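Local coordinates for protein hydrogenase maturation factor (Thermoanaerobacter tengcongensis, PDB 3VTI) that probably converts the carbamoyl group it receives from its partner HypF into a nitrile by ATP-dependent dehydration during [NiFe]-hydrogenase maturation, at residues E21-A24 / I30-T33; D60-M63 / K67-F70; K98-K103 / P179-I184. All blocks are in the same frame, centred on the assembly; numbering follows the deposited sequence.

Interaction 1 (E21-A24 / I30-T33); sequences EDAA and ITLT. With MG (magnesium ion), chain K.
Ala24 and Leu32 form an antiparallel, hydrogen-bonded pair where loop 21-24 runs into the sheet: Ala24 N gives its hydrogen to Leu32 O, and Leu32 N gives its own to Ala24 O, 2.9 Å away. Ala24 O also takes a second donor, Thr31 OG1 at 3.1 Å, which comes from above the carbonyl plane while Leu32 N lies in it. That hydroxyl gets there because OG1 of Thr31 stands anti to the backbone N (chi1 -159°), and it also meets the methyl of Ala23. Ala23 O accepts from Arg64 NH1. Two residues further on, Thr33 OG1 is hydrogen-bonded at 2.7 Å to a water that also lies close to Asp22 O. The carboxylate of Asp22 is divided between two cations. OD1 binds the magnesium ion at 2.2 Å, and OD2 makes a salt bridge with Arg198; Asp60 and Asp199 are the other protein ligands of the metal. The bridge starts the pairing of edge strand 24-26 with strand 30-37, just after Asp22. Helix 15-19 leads into loop 21-24, helix 49-60 packs against Thr33, strand 120-130 pairs with strand 30-37 on its other side, and Val105 and Thr72 of the second subunit pack on Ala24 and Leu32.

Interaction 2 (D60-M63 / K67-F70); sequences DASM and KPLF. With MG (magnesium ion), chain K.
The backbones of Ala61 and Pro68 approach to 5.6 Å between CA atoms, where the chain leaves helix 49-60, turns, and runs back into strand 66-78 without a beta bridge between the two segments. Contact is made by three side chains. The methyl of Ala61 points at the proline ring and meets Pro68 CB at 3.9 Å, an apolar touch. Ser62 comes to the same ring from another part of its rim: its OG lies 3.2 Å from Pro68 CD and is also near CG, so a hydroxyl oxygen rests against ring methylenes. OG, set beside the backbone N (chi1 -54°), is hydrogen-bonded to Val58 O in the last turn of helix 49-60. This ties the side chain back to the helix while it packs on Pro68, and gives a buried oxygen a partner.

Just before this contact, Asp60 sends its carboxylate to the magnesium ion, bound by OD1 at 2.0 Å, with a water completing part of the shell at 2.4 Å from the metal. Asp22 and Asp199 are the other aspartates of the site. A short loop thus leads from this metal ligand to strand 66-78.

Further along the strand, Leu69 and Phe70 both face Ile127, a classic beta bulge. Strand 66-78 runs between strands 120-130 and 103-112, helix 181-187 covers Ser62 and Pro68 through Asn181, and Phe27 and Leu26 of the second subunit pack on Leu69 and Phe70.

Interaction 3 (K98-K103 / P179-I184); sequences KEAGVK and PLNGLI
Asn181 carries CG between its backbone N and carbonyl carbon (chi1 62°), a rotamer that brings the amide to the end of helix 83-100, and Glu99, with CG anti to its own N (chi1 -167°), stretches an extended chain toward Pro179. Asn181 ND2 donates to Ala100 O at 2.8 Å with an N-H...O angle of 145°. The bond lies in the carbonyl plane of Ala100, on a lone pair, although the oxygen sits somewhat out of the plane of the amide. The other end of that amide, OD1, rests against the methyl of Ala100 at 3.8 Å, so both ends of the group bear on one residue.

Helix 83-100 ends in a Schellman motif, with Gly101 at positive phi and Gly101 N bonded back to Lys98 O at 3.1 Å. The amide of Asn181 thus reaches a carbonyl of the last helical turn from the start of helix 181-187, whose N-cap is Leu180, and the contact joins the N-terminal and C-terminal AIR synthase-related regions. Replacing Asn181 by an alanine removes the amide and would probably leave Ala100 O without this donor and the Ala100 methyl less covered.

Pro179 packs on both Ala100 and Glu99. Its CB meets Ala100 CB at 3.9 Å, and its CG lies 3.5 Å from Glu99 OE2, the side chains of Pro179 and Glu99 crossing at about a right angle. Glu99 OE2 finds its polar partner in the hydroxyl of Tyr274, while Val58 of helix 49-60 touches Ala100, Pro179 and Asn181.

In the fold
Interactions 1 and 2 are buried, touch and share the magnesium ion, to which Asp22 and Asp60 contribute from the loop after helix 15-19 and the end of helix 49-60; Asp22 OD1 lies 3.1 Å from Asp60 OD1, a closeness the metal probably makes tolerable. Both reach the five-stranded sheet, but interaction 1 is mostly backbone and hydroxyl bonding, whereas interaction 2 packs a methyl and a hydroxyl oxygen on a proline ring. Interaction 3, mostly buried with exposed Glu99 at its margin, joins helix ends from the two family regions by one amide bond and proline packing. It meets interaction 2, but not interaction 1, at Asn181 CB and Ser62 OG and where Lys103 N probably bonds to Leu69 O.

Interaction 1 (E21-A24 / I30-T33)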
# COMPACT_ATOMS: atom_id res chain seq x y z
N GLU C 21 14.88 8.76 16.45
CA GLU C 21 15.40 7.44 16.83
C GLU C 21 14.78 6.33 15.99
O GLU C 21 13.74 6.53 15.37
CB GLU C 21 15.12 7.16 18.31
CG GLU C 21 15.64 8.21 19.30
CD GLU C 21 17.13 8.11 19.57
OE1 GLU C 21 17.80 7.23 18.98
OE2 GLU C 21 17.65 8.92 20.37
N ASP C 22 15.43 5.16 15.98
CA ASP C 22 14.90 3.94 15.38
C ASP C 22 13.64 3.48 16.11
O ASP C 22 12.80 2.79 15.55
CB ASP C 22 15.93 2.81 15.46
CG ASP C 22 17.04 2.94 14.43
OD1 ASP C 22 16.83 2.50 13.28
OD2 ASP C 22 18.11 3.48 14.79
N ALA C 23 13.53 3.85 17.38
CA ALA C 23 12.37 3.50 18.19
C ALA C 23 12.18 4.53 19.30
O ALA C 23 13.16 5.09 19.81
CB ALA C 23 12.54 2.10 18.76
N ALA C 24 10.94 4.79 19.67
CA ALA C 24 10.66 5.61 20.85
C ALA C 24 10.95 4.80 22.11
O ALA C 24 10.69 3.60 22.15
CB ALA C 24 9.21 6.06 20.86
N ILE C 30 10.64 0.40 27.98
CA ILE C 30 10.09 -0.22 26.78
C ILE C 30 10.18 0.67 25.54
O ILE C 30 10.11 1.90 25.59
CB ILE C 30 8.65 -0.84 26.97
CG1 ILE C 30 7.56 0.24 27.01
CG2 ILE C 30 8.58 -1.79 28.18
CD1 ILE C 30 6.97 0.53 25.66
N THR C 31 10.32 -0.01 24.41
CA THR C 31 10.59 0.62 23.17
C THR C 31 9.45 0.34 22.18
O THR C 31 8.75 -0.67 22.29
CB THR C 31 11.96 0.14 22.66
OG1 THR C 31 12.46 1.07 21.70
CG2 THR C 31 11.88 -1.26 22.03
N LEU C 32 9.23 1.27 21.23
CA LEU C 32 8.13 1.17 20.25
C LEU C 32 8.51 1.71 18.87
O LEU C 32 8.96 2.86 18.74
CB LEU C 32 6.88 1.90 20.76
CG LEU C 32 5.66 1.99 19.84
CD1 LEU C 32 5.02 0.62 19.60
CD2 LEU C 32 4.66 2.97 20.44
N THR C 33 8.31 0.88 17.85
CA THR C 33 8.65 1.22 16.48
C THR C 33 7.53 0.85 15.53
O THR C 33 6.65 0.05 15.87
CB THR C 33 9.96 0.53 16.05
OG1 THR C 33 10.31 0.92 14.71
CG2 THR C 33 9.82 -0.99 16.12
MG MG K . 16.02 1.49 11.48
O HOH W 1 11.51 3.02 13.49
O HOH W 2 14.76 3.51 11.70

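Interaction 2 (D60-M63 / K67-F70)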
# COMPACT_ATOMS: atom_id res chain seq x y z
N ASP C 60 14.60 -2.77 14.31
CA ASP C 60 14.32 -1.41 14.77
C ASP C 60 14.01 -1.41 16.27
O ASP C 60 14.42 -0.49 16.98
CB ASP C 60 13.15 -0.80 13.98
CG ASP C 60 13.56 -0.25 12.61
OD1 ASP C 60 14.55 0.51 12.51
OD2 ASP C 60 12.85 -0.54 11.62
N ALA C 61 13.33 -2.45 16.75
CA ALA C 61 12.94 -2.55 18.16
C ALA C 61 14.11 -2.89 19.09
O ALA C 61 13.98 -2.81 20.32
CB ALA C 61 11.81 -3.55 18.32
N SER C 62 15.25 -3.27 18.50
CA SER C 62 16.44 -3.64 19.27
C SER C 62 17.46 -2.51 19.27
O SER C 62 18.29 -2.42 20.18
CB SER C 62 17.09 -4.91 18.69
OG SER C 62 16.18 -5.99 18.57
N MET C 63 17.39 -1.65 18.25
CA MET C 63 18.40 -0.60 18.02
C MET C 63 18.59 0.37 19.18
O MET C 63 19.48 1.23 19.15
CB MET C 63 18.08 0.18 16.75
CG MET C 63 18.11 -0.65 15.51
SD MET C 63 19.75 -1.32 15.21
CE MET C 63 19.34 -2.76 14.23
N LYS C 67 15.64 -6.07 23.89
CA LYS C 67 15.12 -7.35 23.46
C LYS C 67 13.71 -7.13 22.91
O LYS C 67 12.81 -6.74 23.66
CB LYS C 67 15.08 -8.32 24.64
CG LYS C 67 14.42 -9.66 24.33
CD LYS C 67 14.66 -10.68 25.44
CE LYS C 67 14.23 -12.07 24.98
NZ LYS C 67 14.71 -12.37 23.59
N PRO C 68 13.50 -7.36 21.60
CA PRO C 68 12.15 -7.24 21.08
C PRO C 68 11.31 -8.43 21.51
O PRO C 68 11.84 -9.54 21.57
CB PRO C 68 12.36 -7.23 19.56
CG PRO C 68 13.60 -8.00 19.35
CD PRO C 68 14.47 -7.77 20.57
N LEU C 69 10.03 -8.21 21.80
CA LEU C 69 9.16 -9.27 22.31
C LEU C 69 7.86 -9.43 21.53
O LEU C 69 7.46 -10.55 21.21
CB LEU C 69 8.82 -9.03 23.79
CG LEU C 69 9.87 -9.14 24.89
CD1 LEU C 69 9.33 -8.53 26.19
CD2 LEU C 69 10.31 -10.59 25.13
N PHE C 70 7.20 -8.31 21.23
CA PHE C 70 5.86 -8.34 20.66
C PHE C 70 5.77 -7.49 19.42
O PHE C 70 6.40 -6.42 19.33
CB PHE C 70 4.82 -7.89 21.69
CG PHE C 70 4.90 -8.65 22.99
CD1 PHE C 70 4.63 -10.02 23.03
CD2 PHE C 70 5.26 -8.00 24.16
CE1 PHE C 70 4.71 -10.73 24.24
CE2 PHE C 70 5.34 -8.69 25.37
CZ PHE C 70 5.07 -10.06 25.41
MG MG K . 16.02 1.49 11.48
O HOH W 2 14.76 3.51 11.70

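Interaction 3 (K98-K103 / P179-I184)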
# COMPACT_ATOMS: atom_id res chain seq x y z
N LYS C 98 9.62 -16.66 15.00
CA LYS C 98 10.10 -17.80 15.75
C LYS C 98 11.62 -17.72 15.98
O LYS C 98 12.08 -17.91 17.10
CB LYS C 98 9.73 -19.10 15.02
CG LYS C 98 9.47 -20.28 15.94
CD LYS C 98 8.50 -21.27 15.29
CE LYS C 98 9.23 -22.39 14.58
NZ LYS C 98 9.62 -23.45 15.54
N GLU C 99 12.37 -17.43 14.92
CA GLU C 99 13.82 -17.29 15.00
C GLU C 99 14.21 -16.11 15.89
O GLU C 99 15.13 -16.21 16.70
CB GLU C 99 14.44 -17.10 13.61
CG GLU C 99 15.96 -17.28 13.59
CD GLU C 99 16.65 -16.55 12.43
OE1 GLU C 99 16.09 -16.49 11.31
OE2 GLU C 99 17.77 -16.04 12.64
N ALA C 100 13.50 -15.00 15.73
CA ALA C 100 13.74 -13.82 16.55
C ALA C 100 13.27 -13.98 18.01
O ALA C 100 13.58 -13.15 18.85
CB ALA C 100 13.11 -12.59 15.92
N GLY C 101 12.53 -15.05 18.30
CA GLY C 101 12.01 -15.28 19.65
C GLY C 101 10.96 -14.24 20.02
O GLY C 101 10.88 -13.81 21.17
N VAL C 102 10.17 -13.86 19.02
CA VAL C 102 9.20 -12.78 19.12
C VAL C 102 7.80 -13.32 18.80
O VAL C 102 7.67 -14.39 18.17
CB VAL C 102 9.63 -11.64 18.15
CG1 VAL C 102 8.64 -11.45 16.99
CG2 VAL C 102 9.86 -10.36 18.90
N LYS C 103 6.76 -12.62 19.24
CA LYS C 103 5.38 -13.04 18.96
C LYS C 103 4.53 -11.92 18.40
O LYS C 103 4.55 -10.79 18.91
CB LYS C 103 4.72 -13.59 20.22
CG LYS C 103 5.11 -15.00 20.55
CD LYS C 103 4.59 -15.40 21.93
CE LYS C 103 4.84 -16.87 22.20
NZ LYS C 103 4.54 -17.18 23.62
N PRO C 179 17.03 -11.28 11.29
CA PRO C 179 16.79 -10.64 12.58
C PRO C 179 18.09 -10.58 13.36
O PRO C 179 18.79 -11.59 13.49
CB PRO C 179 15.79 -11.59 13.26
CG PRO C 179 16.14 -12.94 12.71
CD PRO C 179 16.67 -12.71 11.31
N LEU C 180 18.41 -9.39 13.87
CA LEU C 180 19.71 -9.15 14.49
C LEU C 180 19.63 -8.99 15.99
O LEU C 180 20.62 -8.67 16.64
CB LEU C 180 20.38 -7.91 13.89
CG LEU C 180 20.71 -7.93 12.39
CD1 LEU C 180 21.06 -6.53 11.96
CD2 LEU C 180 21.85 -8.91 12.08
N ASN C 181 18.44 -9.21 16.54
CA ASN C 181 18.27 -9.05 17.98
C ASN C 181 19.17 -9.97 18.80
O ASN C 181 19.56 -9.61 19.91
CB ASN C 181 16.80 -9.23 18.37
CG ASN C 181 16.28 -10.60 18.04
OD1 ASN C 181 16.52 -11.13 16.95
ND2 ASN C 181 15.55 -11.19 18.98
N GLY C 182 19.50 -11.14 18.24
CA GLY C 182 20.44 -12.08 18.86
C GLY C 182 21.85 -11.52 18.91
O GLY C 182 22.52 -11.60 19.95
N LEU C 183 22.31 -10.94 17.80
CA LEU C 183 23.61 -10.30 17.72
C LEU C 183 23.68 -9.08 18.65
O LEU C 183 24.68 -8.88 19.35
CB LEU C 183 23.91 -9.91 16.27
CG LEU C 183 25.18 -9.14 15.92
CD1 LEU C 183 25.76 -9.63 14.62
CD2 LEU C 183 24.89 -7.67 15.83
N ILE C 184 22.63 -8.27 18.64
CA ILE C 184 22.53 -7.09 19.50
C ILE C 184 22.54 -7.49 20.99
O ILE C 184 23.22 -6.86 21.81
CB ILE C 184 21.31 -6.23 19.10
CG1 ILE C 184 21.56 -5.60 17.72
CG2 ILE C 184 21.04 -5.14 20.11
CD1 ILE C 184 20.33 -5.00 17.03